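Local coordinates for F5/8 type C domain protein (Bacteroides ovatus, PDB 4ZRX) that is a putative alpha-L-fucosidase that probably removes fucose from glycans and carries an F5/8 type C domain, a module often involved in sugar binding, at residues Q79-L84 / K128-A133; G303-L308 / H338-K343. All coordinates share one frame; numbering follows the deposited sequence.

Both contacts lie in the fucosidase part of the chain, in the layer of helices and loops around its TIM-like barrel. Contact 1 is buried and purely apolar. It joins two neighbouring barrel helices, 77-86 and 126-137. Contact 2 is smaller and only partly buried. It sets a loop valine against the first turn of helix 339-356, where it meets an alanine and a carboxylate whose charge is paired outside the two segments. The two share no element, but they are joined where helix 77-86 meets helix 339-356. There Gln79 NE2 lies 3.5 Å from Ile342 CD1, and Thr83 packs on the same isoleucine. Their centres are about 19 Å apart.

Contact 1 of 2, residues Q79-L84 / K128-A133; sequences QWVRTL and KELRAA
Val81 takes the largest share of this contact, pressing on Leu130 and Ala133 of the neighbouring helix. Val81 CG2 comes within 3.5 Å of Leu130 CD1, tighter than usual van der Waals contact. Val81 CG2 also lies 3.7 Å from Ala133 CB. The other branch rests near the backbone, with Val81 CG1 3.9 Å from Ala133 O. With chi1 at 177°, CG1 lies anti to the valine's backbone N and CG2 beside that N. This turns CG2 to Leu130 and the Ala133 methyl, while CG1 reaches the Ala133 carbonyl. Leu130 reaches in with CD1, and its side chain runs across that of Val81 at about a right angle. Trp80 adds a looser touch. Trp80 CE3 lies 4.1 Å from Leu130 CD1, which approaches the ring obliquely.

The helix axes stand 9.3 Å apart at their closest and cross at -40°. Ala133 is small, consistent with the 6.1 Å between Val81 CA and Ala133 CA. Both helices belong to the outer layer of the TIM-like barrel, and strand 44-48 lies beneath them. Leu48 of that strand touches both Trp80 and Leu130.

Further out, Trp80 is held by its NE1, which bonds to the carbonyl of Gly335, and by an edge-to-face stack with Phe50. Gln79 OE1 lies at the tryptophan edge, in the ring plane, and accepts from Ile337 N. Within helix 77-86, Thr83 OG1 bonds to Gln79 O at 2.7 Å. Thr83 N reaches that oxygen from the opposite face of its plane.

No hydrogen bond or charge pair links the two segments. The helices therefore meet here through apolar shape alone, while the polar end of Trp80 is satisfied by a separate loop.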
ATOM      1  N   GLN A  79      10.364  10.197  19.043  1.00 22.31           N
ATOM      2  CA  GLN A  79       9.401   9.114  19.205  1.00 21.11           C
ATOM      3  C   GLN A  79       8.985   8.568  17.856  1.00 20.33           C
ATOM      4  O   GLN A  79       8.882   7.360  17.653  1.00 20.49           O
ATOM      5  CB  GLN A  79       8.210   9.569  20.024  1.00 21.42           C
ATOM      6  CG  GLN A  79       7.193   8.485  20.316  1.00 22.33           C
ATOM      7  CD  GLN A  79       5.888   8.537  19.481  1.00 21.73           C
ATOM      8  OE1 GLN A  79       5.779   9.201  18.449  1.00 20.35           O
ATOM      9  NE2 GLN A  79       4.886   7.822  19.972  1.00 21.89           N
ATOM     10  N   TRP A  80       8.793   9.471  16.895  1.00 19.32           N
ATOM     11  CA  TRP A  80       8.498   9.035  15.541  1.00 18.54           C
ATOM     12  C   TRP A  80       9.629   8.144  14.975  1.00 18.67           C
ATOM     13  O   TRP A  80       9.390   7.062  14.460  1.00 18.24           O
ATOM     14  CB  TRP A  80       8.274  10.187  14.551  1.00 17.97           C
ATOM     15  CG  TRP A  80       7.345  11.264  14.935  1.00 17.64           C
ATOM     16  CD1 TRP A  80       6.517  11.304  16.004  1.00 18.30           C
ATOM     17  CD2 TRP A  80       7.161  12.487  14.244  1.00 17.62           C
ATOM     18  NE1 TRP A  80       5.810  12.493  16.004  1.00 18.40           N
ATOM     19  CE2 TRP A  80       6.226  13.238  14.948  1.00 17.90           C
ATOM     20  CE3 TRP A  80       7.704  13.032  13.067  1.00 17.96           C
ATOM     21  CZ2 TRP A  80       5.823  14.505  14.553  1.00 18.36           C
ATOM     22  CZ3 TRP A  80       7.302  14.297  12.705  1.00 19.33           C
ATOM     23  CH2 TRP A  80       6.368  15.009  13.440  1.00 18.56           C
ATOM     24  N   VAL A  81      10.849   8.671  14.987  1.00 19.02           N
ATOM     25  CA  VAL A  81      11.933   8.017  14.304  1.00 19.12           C
ATOM     26  C   VAL A  81      12.344   6.761  15.033  1.00 19.36           C
ATOM     27  O   VAL A  81      12.651   5.741  14.387  1.00 19.67           O
ATOM     28  CB  VAL A  81      13.123   8.947  14.062  1.00 19.78           C
ATOM     29  CG1 VAL A  81      14.247   8.192  13.422  1.00 19.87           C
ATOM     30  CG2 VAL A  81      12.729  10.134  13.176  1.00 19.53           C
ATOM     31  N   ARG A  82      12.337   6.774  16.356  1.00 21.44           N
ATOM     32  CA  ARG A  82      12.685   5.555  17.111  1.00 23.10           C
ATOM     33  C   ARG A  82      11.680   4.422  16.762  1.00 22.22           C
ATOM     34  O   ARG A  82      12.052   3.269  16.501  1.00 22.28           O
ATOM     35  CB  ARG A  82      12.657   5.799  18.614  1.00 26.07           C
ATOM     36  CG  ARG A  82      13.035   4.567  19.482  1.00 28.70           C
ATOM     37  CD  ARG A  82      13.007   4.849  21.015  1.00 32.80           C
ATOM     38  NE  ARG A  82      11.719   5.332  21.498  1.00 33.73           N
ATOM     39  CZ  ARG A  82      11.412   6.602  21.802  1.00 37.78           C
ATOM     40  NH1 ARG A  82      12.268   7.621  21.662  1.00 37.96           N
ATOM     41  NH2 ARG A  82      10.183   6.877  22.228  1.00 40.34           N
ATOM     42  N   THR A  83      10.401   4.780  16.770  1.00 21.77           N
ATOM     43  CA  THR A  83       9.343   3.843  16.450  1.00 21.52           C
ATOM     44  C   THR A  83       9.571   3.253  15.049  1.00 20.83           C
ATOM     45  O   THR A  83       9.536   2.028  14.867  1.00 20.73           O
ATOM     46  CB  THR A  83       8.015   4.526  16.497  1.00 22.81           C
ATOM     47  OG1 THR A  83       7.746   4.926  17.847  1.00 23.71           O
ATOM     48  CG2 THR A  83       6.884   3.609  16.028  1.00 23.68           C
ATOM     49  N   LEU A  84       9.841   4.129  14.094  1.00 19.71           N
ATOM     50  CA  LEU A  84       9.956   3.707  12.703  1.00 19.05           C
ATOM     51  C   LEU A  84      11.265   2.941  12.420  1.00 18.75           C
ATOM     52  O   LEU A  84      11.291   1.999  11.627  1.00 18.04           O
ATOM     53  CB  LEU A  84       9.820   4.936  11.791  1.00 19.66           C
ATOM     54  CG  LEU A  84       8.381   5.527  11.908  1.00 19.95           C
ATOM     55  CD1 LEU A  84       8.316   6.859  11.198  1.00 20.17           C
ATOM     56  CD2 LEU A  84       7.322   4.571  11.340  1.00 20.23           C
ATOM     57  N   LYS A 128      13.256  20.558  11.234  1.00 19.28           N
ATOM     58  CA  LYS A 128      14.439  20.515  12.030  1.00 20.89           C
ATOM     59  C   LYS A 128      14.374  19.445  13.106  1.00 20.22           C
ATOM     60  O   LYS A 128      15.345  18.707  13.290  1.00 20.22           O
ATOM     61  CB  LYS A 128      14.690  21.894  12.663  1.00 23.81           C
ATOM     62  CG  LYS A 128      16.021  21.951  13.479  1.00 27.60           C
ATOM     63  CD  LYS A 128      16.297  23.372  14.014  1.00 31.83           C
ATOM     64  CE  LYS A 128      15.223  23.816  14.950  1.00 37.08           C
ATOM     65  NZ  LYS A 128      14.636  22.771  15.899  1.00 39.68           N
ATOM     66  N   GLU A 129      13.268  19.352  13.843  1.00 19.76           N
ATOM     67  CA  GLU A 129      13.159  18.357  14.879  1.00 20.21           C
ATOM     68  C   GLU A 129      13.241  16.933  14.285  1.00 19.65           C
ATOM     69  O   GLU A 129      13.879  16.061  14.885  1.00 19.11           O
ATOM     70  CB  GLU A 129      11.870  18.510  15.664  1.00 21.62           C
ATOM     71  CG  GLU A 129      11.811  19.857  16.365  1.00 24.29           C
ATOM     72  CD  GLU A 129      10.926  19.941  17.589  1.00 28.26           C
ATOM     73  OE1 GLU A 129      10.663  18.910  18.216  1.00 29.60           O
ATOM     74  OE2 GLU A 129      10.575  21.107  17.988  1.00 31.54           O
ATOM     75  N   LEU A 130      12.607  16.730  13.130  1.00 19.14           N
ATOM     76  CA  LEU A 130      12.678  15.429  12.472  1.00 18.49           C
ATOM     77  C   LEU A 130      14.121  15.136  12.051  1.00 19.03           C
ATOM     78  O   LEU A 130      14.630  14.012  12.243  1.00 19.04           O
ATOM     79  CB  LEU A 130      11.757  15.353  11.247  1.00 18.02           C
ATOM     80  CG  LEU A 130      11.793  13.997  10.538  1.00 17.77           C
ATOM     81  CD1 LEU A 130      11.431  12.876  11.448  1.00 18.16           C
ATOM     82  CD2 LEU A 130      10.825  14.077   9.356  1.00 18.49           C
ATOM     83  N   ARG A 131      14.792  16.127  11.466  1.00 20.43           N
ATOM     84  CA  ARG A 131      16.183  15.885  11.062  1.00 21.61           C
ATOM     85  C   ARG A 131      17.076  15.548  12.212  1.00 21.62           C
ATOM     86  O   ARG A 131      17.944  14.689  12.046  1.00 21.31           O
ATOM     87  CB  ARG A 131      16.786  16.988  10.187  1.00 23.49           C
ATOM     88  CG  ARG A 131      18.105  16.558   9.359  1.00 25.03           C
ATOM     89  CD  ARG A 131      17.610  15.569   8.290  1.00 25.06           C
ATOM     90  NE  ARG A 131      18.663  15.011   7.399  1.00 24.29           N
ATOM     91  CZ  ARG A 131      19.417  13.974   7.696  1.00 25.01           C
ATOM     92  NH1 ARG A 131      19.404  13.364   8.866  1.00 24.62           N
ATOM     93  NH2 ARG A 131      20.163  13.473   6.752  1.00 27.91           N
ATOM     94  N   ALA A 132      16.907  16.208  13.364  1.00 20.84           N
ATOM     95  CA  ALA A 132      17.675  15.893  14.557  1.00 21.14           C
ATOM     96  C   ALA A 132      17.471  14.432  15.040  1.00 20.73           C
ATOM     97  O   ALA A 132      18.434  13.748  15.373  1.00 21.11           O
ATOM     98  CB  ALA A 132      17.353  16.892  15.665  1.00 21.36           C
ATOM     99  N   ALA A 133      16.230  13.977  14.992  1.00 19.26           N
ATOM    100  CA  ALA A 133      15.881  12.604  15.318  1.00 19.94           C
ATOM    101  C   ALA A 133      16.459  11.630  14.274  1.00 19.76           C
ATOM    102  O   ALA A 133      17.020  10.610  14.675  1.00 20.13           O
ATOM    103  CB  ALA A 133      14.447  12.429  15.495  1.00 19.46           C
TER

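Contact 2 of 2, residues G303-L308 / H338-K343; sequences GKVKSL and HEADIK
Val305 makes the apolar part of this contact, through a single methyl. Val305 CG2 lies 4.1 Å from Ala340 CB, in the first turn of helix 339-356. A chi1 of 171° turns CG2 beside the backbone N and opposite the carbonyl carbon, and the same methyl also meets Asp341. The valine and aspartate side chains meet at a slant, with Val305 CG2 3.7 Å from Asp341 OD1. This is van der Waals contact of a methyl with a carboxylate oxygen.

The charge of that carboxylate is met elsewhere. Asp341 OD1 forms a salt bridge with Arg292, so the methyl packs beside an ion pair.

In the fold, 303-307 is the last part of the loop after barrel strand 279-290, and Leu308 begins helix 308-316. Helix 339-356 follows barrel strand 324-328, which pairs with strands 44-48 and 279-290. It packs on helix 77-86 through Ile342. Lys306 O also accepts from Arg344, further along helix 339-356.

Polar bonds near the contact include two helix caps. His338 is the N-cap of helix 339-356, and His338 ND1 accepts from Ala340 N at 3.1 Å. The N-H points at ND1 with an angle of 158°, but the donor sits 31° out of the ring plane. Glu339 OE1 lies 3.5 Å above one face of the His338 imidazole, over its centre. Ser307 is the N-cap of helix 308-316, where its OG bonds to His310 N and to Glu465.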
ATOM      1  N   GLY A 303      -9.535   3.048  15.596  1.00 25.87           N
ATOM      2  CA  GLY A 303      -9.975   1.648  15.535  1.00 26.37           C
ATOM      3  C   GLY A 303      -9.964   1.081  14.133  1.00 25.47           C
ATOM      4  O   GLY A 303     -10.462  -0.004  13.900  1.00 25.77           O
ATOM      5  N   LYS A 304      -9.357   1.794  13.174  1.00 24.03           N
ATOM      6  CA  LYS A 304      -9.355   1.382  11.786  1.00 23.05           C
ATOM      7  C   LYS A 304      -7.941   1.290  11.224  1.00 21.56           C
ATOM      8  O   LYS A 304      -7.739   1.344  10.008  1.00 21.42           O
ATOM      9  CB  LYS A 304     -10.184   2.338  10.951  1.00 24.94           C
ATOM     10  CG  LYS A 304     -11.614   2.400  11.449  1.00 28.49           C
ATOM     11  CD  LYS A 304     -12.425   3.336  10.631  1.00 31.75           C
ATOM     12  CE  LYS A 304     -13.852   3.409  11.230  1.00 37.01           C
ATOM     13  NZ  LYS A 304     -14.738   3.653  10.083  1.00 41.07           N
ATOM     14  N   VAL A 305      -6.965   1.149  12.106  1.00 21.07           N
ATOM     15  CA  VAL A 305      -5.604   0.860  11.673  1.00 19.38           C
ATOM     16  C   VAL A 305      -5.660  -0.501  10.959  1.00 19.48           C
ATOM     17  O   VAL A 305      -6.288  -1.475  11.420  1.00 19.24           O
ATOM     18  CB  VAL A 305      -4.660   0.841  12.856  1.00 20.26           C
ATOM     19  CG1 VAL A 305      -3.301   0.338  12.480  1.00 21.18           C
ATOM     20  CG2 VAL A 305      -4.584   2.182  13.536  1.00 20.79           C
ATOM     21  N   LYS A 306      -4.999  -0.599   9.823  1.00 17.39           N
ATOM     22  CA  LYS A 306      -5.071  -1.802   8.999  1.00 17.20           C
ATOM     23  C   LYS A 306      -4.560  -3.007   9.755  1.00 17.93           C
ATOM     24  O   LYS A 306      -3.613  -2.917  10.593  1.00 17.16           O
ATOM     25  CB  LYS A 306      -4.270  -1.577   7.707  1.00 16.91           C
ATOM     26  CG  LYS A 306      -4.969  -0.705   6.705  1.00 17.19           C
ATOM     27  CD  LYS A 306      -4.069  -0.545   5.500  1.00 17.20           C
ATOM     28  CE  LYS A 306      -4.739   0.133   4.352  1.00 17.95           C
ATOM     29  NZ  LYS A 306      -5.190   1.491   4.658  1.00 18.15           N
ATOM     30  N   SER A 307      -5.185  -4.156   9.503  1.00 18.25           N
ATOM     31  CA  SER A 307      -4.852  -5.378  10.229  1.00 18.81           C
ATOM     32  C   SER A 307      -3.481  -5.885   9.889  1.00 18.97           C
ATOM     33  O   SER A 307      -2.935  -5.537   8.823  1.00 17.47           O
ATOM     34  CB  SER A 307      -5.823  -6.504   9.874  1.00 19.51           C
ATOM     35  OG  SER A 307      -5.696  -6.938   8.554  1.00 19.09           O
ATOM     36  N   LEU A 308      -2.937  -6.730  10.756  1.00 19.07           N
ATOM     37  CA  LEU A 308      -1.649  -7.356  10.433  1.00 19.54           C
ATOM     38  C   LEU A 308      -1.684  -8.125   9.144  1.00 19.17           C
ATOM     39  O   LEU A 308      -0.724  -8.032   8.338  1.00 17.70           O
ATOM     40  CB  LEU A 308      -1.169  -8.248  11.555  1.00 19.77           C
ATOM     41  CG  LEU A 308       0.138  -8.992  11.363  1.00 20.66           C
ATOM     42  CD1 LEU A 308       1.277  -8.030  11.100  1.00 20.49           C
ATOM     43  CD2 LEU A 308       0.418  -9.843  12.580  1.00 22.56           C
ATOM     44  N   HIS A 338       0.500   7.458  17.267  1.00 19.66           N
ATOM     45  CA  HIS A 338      -0.525   6.946  18.198  1.00 20.57           C
ATOM     46  C   HIS A 338      -0.237   5.506  18.618  1.00 20.83           C
ATOM     47  O   HIS A 338       0.387   4.732  17.910  1.00 20.96           O
ATOM     48  CB  HIS A 338      -1.870   7.027  17.515  1.00 20.90           C
ATOM     49  CG  HIS A 338      -3.037   6.744  18.394  1.00 22.25           C
ATOM     50  ND1 HIS A 338      -3.541   5.483  18.542  1.00 22.86           N
ATOM     51  CD2 HIS A 338      -3.846   7.560  19.110  1.00 23.58           C
ATOM     52  CE1 HIS A 338      -4.584   5.509  19.362  1.00 24.28           C
ATOM     53  NE2 HIS A 338      -4.789   6.757  19.720  1.00 23.99           N
ATOM     54  N   GLU A 339      -0.657   5.167  19.819  1.00 21.98           N
ATOM     55  CA  GLU A 339      -0.392   3.877  20.430  1.00 23.74           C
ATOM     56  C   GLU A 339      -0.821   2.691  19.591  1.00 22.96           C
ATOM     57  O   GLU A 339      -0.138   1.635  19.561  1.00 23.06           O
ATOM     58  CB  GLU A 339      -1.196   3.820  21.727  1.00 26.04           C
ATOM     59  CG  GLU A 339      -0.639   4.749  22.881  1.00 28.64           C
ATOM     60  CD  GLU A 339      -1.097   6.255  22.819  1.00 29.41           C
ATOM     61  OE1 GLU A 339      -1.877   6.680  21.931  1.00 27.37           O
ATOM     62  OE2 GLU A 339      -0.675   7.022  23.738  1.00 32.55           O
ATOM     63  N   ALA A 340      -2.002   2.820  18.973  1.00 22.52           N
ATOM     64  CA  ALA A 340      -2.538   1.761  18.136  1.00 22.80           C
ATOM     65  C   ALA A 340      -1.578   1.474  16.957  1.00 21.07           C
ATOM     66  O   ALA A 340      -1.294   0.318  16.678  1.00 21.60           O
ATOM     67  CB  ALA A 340      -3.959   2.090  17.587  1.00 22.75           C
ATOM     68  N   ASP A 341      -1.138   2.531  16.290  1.00 20.42           N
ATOM     69  CA  ASP A 341      -0.170   2.436  15.145  1.00 19.14           C
ATOM     70  C   ASP A 341       1.139   1.806  15.631  1.00 19.56           C
ATOM     71  O   ASP A 341       1.689   0.938  14.955  1.00 19.02           O
ATOM     72  CB  ASP A 341       0.091   3.789  14.533  1.00 19.90           C
ATOM     73  CG  ASP A 341      -1.240   4.605  14.214  1.00 22.98           C
ATOM     74  OD1 ASP A 341      -2.228   4.640  15.033  1.00 24.32           O
ATOM     75  OD2 ASP A 341      -1.291   5.213  13.127  1.00 23.71           O
ATOM     76  N   ILE A 342       1.627   2.213  16.810  1.00 19.73           N
ATOM     77  CA  ILE A 342       2.861   1.652  17.358  1.00 20.67           C
ATOM     78  C   ILE A 342       2.744   0.139  17.523  1.00 20.65           C
ATOM     79  O   ILE A 342       3.610  -0.624  17.079  1.00 20.76           O
ATOM     80  CB  ILE A 342       3.248   2.301  18.682  1.00 22.76           C
ATOM     81  CG1 ILE A 342       3.667   3.767  18.494  1.00 23.17           C
ATOM     82  CG2 ILE A 342       4.375   1.504  19.334  1.00 24.35           C
ATOM     83  CD1 ILE A 342       3.743   4.569  19.767  1.00 24.82           C
ATOM     84  N   LYS A 343       1.656  -0.293  18.136  1.00 21.09           N
ATOM     85  CA  LYS A 343       1.485  -1.697  18.405  1.00 22.40           C
ATOM     86  C   LYS A 343       1.419  -2.479  17.091  1.00 20.29           C
ATOM     87  O   LYS A 343       2.007  -3.553  16.984  1.00 19.57           O
ATOM     88  CB  LYS A 343       0.221  -1.937  19.213  1.00 25.37           C
ATOM     89  CG  LYS A 343       0.071  -3.342  19.740  1.00 30.29           C
ATOM     90  CD  LYS A 343      -1.148  -3.439  20.607  1.00 34.60           C
ATOM     91  CE  LYS A 343      -1.332  -4.867  21.059  1.00 39.82           C
ATOM     92  NZ  LYS A 343      -2.254  -4.918  22.183  1.00 44.29           N
TER